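Local coordinates for protein possible membrane-associated serine protease (Mycobacterium tuberculosis, PDB 3K6Y) that cleaves proteins as a trypsin-like serine protease of the S1C family and probably protects the bacterium against acid and oxidative stress, at residues A[130-135]-A[188-193]. Sequence-based numbering, arbitrary orientation.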
loop_
_atom_site.group_PDB
_atom_site.type_symbol
_atom_site.label_atom_id
_atom_site.label_comp_id
_atom_site.label_asym_id
_atom_site.label_seq_id
_atom_site.Cartn_x
_atom_site.Cartn_y
_atom_site.Cartn_z
ATOM N N ASP A 130 -0.065 19.905 -31.093
ATOM C CA ASP A 130 -1.338 20.235 -30.448
ATOM C C ASP A 130 -1.899 18.970 -29.799
ATOM O O ASP A 130 -2.078 17.938 -30.455
ATOM C CB ASP A 130 -2.403 20.702 -31.454
ATOM C CG ASP A 130 -2.127 22.072 -32.053
ATOM O OD1 ASP A 130 -1.589 22.982 -31.395
ATOM O OD2 ASP A 130 -2.511 22.253 -33.234
ATOM N N VAL A 131 -2.176 19.060 -28.507
ATOM C CA VAL A 131 -2.727 17.946 -27.729
ATOM C C VAL A 131 -3.738 18.512 -26.730
ATOM O O VAL A 131 -3.818 19.730 -26.534
ATOM C CB VAL A 131 -1.592 17.144 -27.037
ATOM C CG1 VAL A 131 -0.756 16.355 -28.081
ATOM C CG2 VAL A 131 -0.685 18.075 -26.207
ATOM N N VAL A 132 -4.531 17.635 -26.113
ATOM C CA VAL A 132 -5.578 18.090 -25.216
ATOM C C VAL A 132 -5.582 17.246 -23.950
ATOM O O VAL A 132 -5.550 16.020 -24.003
ATOM C CB VAL A 132 -6.987 18.067 -25.860
ATOM C CG1 VAL A 132 -7.917 18.961 -25.096
ATOM C CG2 VAL A 132 -6.945 18.472 -27.349
ATOM N N VAL A 133 -5.617 17.921 -22.809
ATOM C CA VAL A 133 -5.794 17.276 -21.512
ATOM C C VAL A 133 -7.293 17.187 -21.235
ATOM O O VAL A 133 -7.991 18.194 -21.307
ATOM C CB VAL A 133 -5.087 18.104 -20.392
ATOM C CG1 VAL A 133 -5.526 17.675 -18.973
ATOM C CG2 VAL A 133 -3.589 18.024 -20.558
ATOM N N LEU A 134 -7.794 15.991 -20.954
ATOM C CA LEU A 134 -9.225 15.826 -20.675
ATOM C C LEU A 134 -9.424 15.368 -19.241
ATOM O O LEU A 134 -8.820 14.378 -18.817
ATOM C CB LEU A 134 -9.848 14.803 -21.628
ATOM C CG LEU A 134 -9.630 15.062 -23.115
ATOM C CD1 LEU A 134 -10.319 13.951 -23.904
ATOM C CD2 LEU A 134 -10.167 16.422 -23.513
ATOM N N GLY A 135 -10.301 16.042 -18.505
ATOM C CA GLY A 135 -10.515 15.624 -17.130
ATOM C C GLY A 135 -11.567 16.416 -16.403
ATOM O O GLY A 135 -12.362 17.135 -17.019
ATOM N N ILE A 188 -4.709 13.498 -25.089
ATOM C CA ILE A 188 -5.046 12.960 -26.405
ATOM C C ILE A 188 -4.441 13.774 -27.521
ATOM O O ILE A 188 -4.199 14.977 -27.393
ATOM C CB ILE A 188 -6.560 12.810 -26.627
ATOM C CG1 ILE A 188 -7.288 14.148 -26.509
ATOM C CG2 ILE A 188 -7.150 11.755 -25.680
ATOM C CD1 ILE A 188 -8.592 14.220 -27.337
ATOM N N ASP A 189 -4.190 13.088 -28.628
ATOM C CA ASP A 189 -3.818 13.762 -29.868
ATOM C C ASP A 189 -5.083 14.125 -30.640
ATOM O O ASP A 189 -6.198 13.831 -30.221
ATOM C CB ASP A 189 -2.826 12.928 -30.693
ATOM C CG ASP A 189 -3.400 11.615 -31.209
ATOM O OD1 ASP A 189 -2.568 10.744 -31.556
ATOM O OD2 ASP A 189 -4.637 11.444 -31.314
ATOM N N LEU A 190 -4.912 14.756 -31.798
ATOM C CA LEU A 190 -6.069 15.249 -32.529
ATOM C C LEU A 190 -6.825 14.146 -33.264
ATOM O O LEU A 190 -7.894 14.400 -33.818
ATOM C CB LEU A 190 -5.663 16.375 -33.482
ATOM C CG LEU A 190 -5.166 17.628 -32.751
ATOM C CD1 LEU A 190 -5.073 18.813 -33.691
ATOM C CD2 LEU A 190 -6.044 17.986 -31.548
ATOM N N ASN A 191 -6.248 12.945 -33.246
ATOM C CA ASN A 191 -6.885 11.726 -33.729
ATOM C C ASN A 191 -7.741 11.066 -32.646
ATOM O O ASN A 191 -8.400 10.062 -32.902
ATOM C CB ASN A 191 -5.819 10.724 -34.169
ATOM C CG ASN A 191 -5.081 11.159 -35.405
ATOM O OD1 ASN A 191 -5.664 11.729 -36.321
ATOM N ND2 ASN A 191 -3.790 10.887 -35.439
ATOM N N GLY A 192 -7.717 11.599 -31.425
ATOM C CA GLY A 192 -8.506 11.006 -30.359
ATOM C C GLY A 192 -7.860 9.791 -29.720
ATOM O O GLY A 192 -8.527 9.044 -29.016
ATOM N N GLN A 193 -6.573 9.589 -29.970
ATOM C CA GLN A 193 -5.843 8.492 -29.357
ATOM C C GLN A 193 -5.095 8.999 -28.141
ATOM O O GLN A 193 -4.762 10.191 -28.034
ATOM C CB GLN A 193 -4.896 7.843 -30.356
ATOM C CG GLN A 193 -5.651 7.280 -31.570
ATOM C CD GLN A 193 -4.874 6.244 -32.352
ATOM O OE1 GLN A 193 -3.690 6.410 -32.619
ATOM N NE2 GLN A 193 -5.549 5.161 -32.728
HETATM O O HOH W 1 -1.619 15.832 -32.068
#
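Val-132 and Ile-188 face each other as an antiparallel, hydrogen-bonded pair, a compact example of how a sheet closes into a barrel. Val-132 N donates to Ile-188 O at 3.0 Å, in the plane of that carbonyl, and Ile-188 N returns a straighter bond (170°) to Val-132 O. Both side chains leave on the same face of the sheet. Ile-188 carries CG1 between its backbone N and carbonyl carbon (chi1 60°), where it lies 4.0 Å from Val-132 CB and against Val-132 O (3.6 Å). From there CD1 reaches Leu-134, whose side chain crosses that of Ile-188 at about a right angle, the two CD1 atoms being 3.9 Å apart. Val-36 and Thr-40 of helix 35-40 also touch Ile-188 on this apolar face.

Past the pair the chain turns back through a type I turn, Asp-189 to Gly-192. Asp-189 OD2 accepts a bond from Gln-193 N (3.0 Å), reached from above the carboxylate plane, and a weak one from Asn-191 N. At the edge, Leu-190 spreads its branches over the start of strand 130-135, with CD1 4.0 Å from Asp-130 CB. A water donates to Asp-130 O and weakly accepts from Leu-190 N, while the Asp-130 carboxylate forms a salt bridge with Arg-148.

These segments join the first and fourth strands of the C-terminal barrel of the chymotrypsin-like fold. Two backbone bonds fix the register, aliphatic contacts of Val-132, Leu-134 and Ile-188 line one face, and a single water lies where the strands part, so the contact runs from buried aliphatic packing to a more polar, partly exposed end.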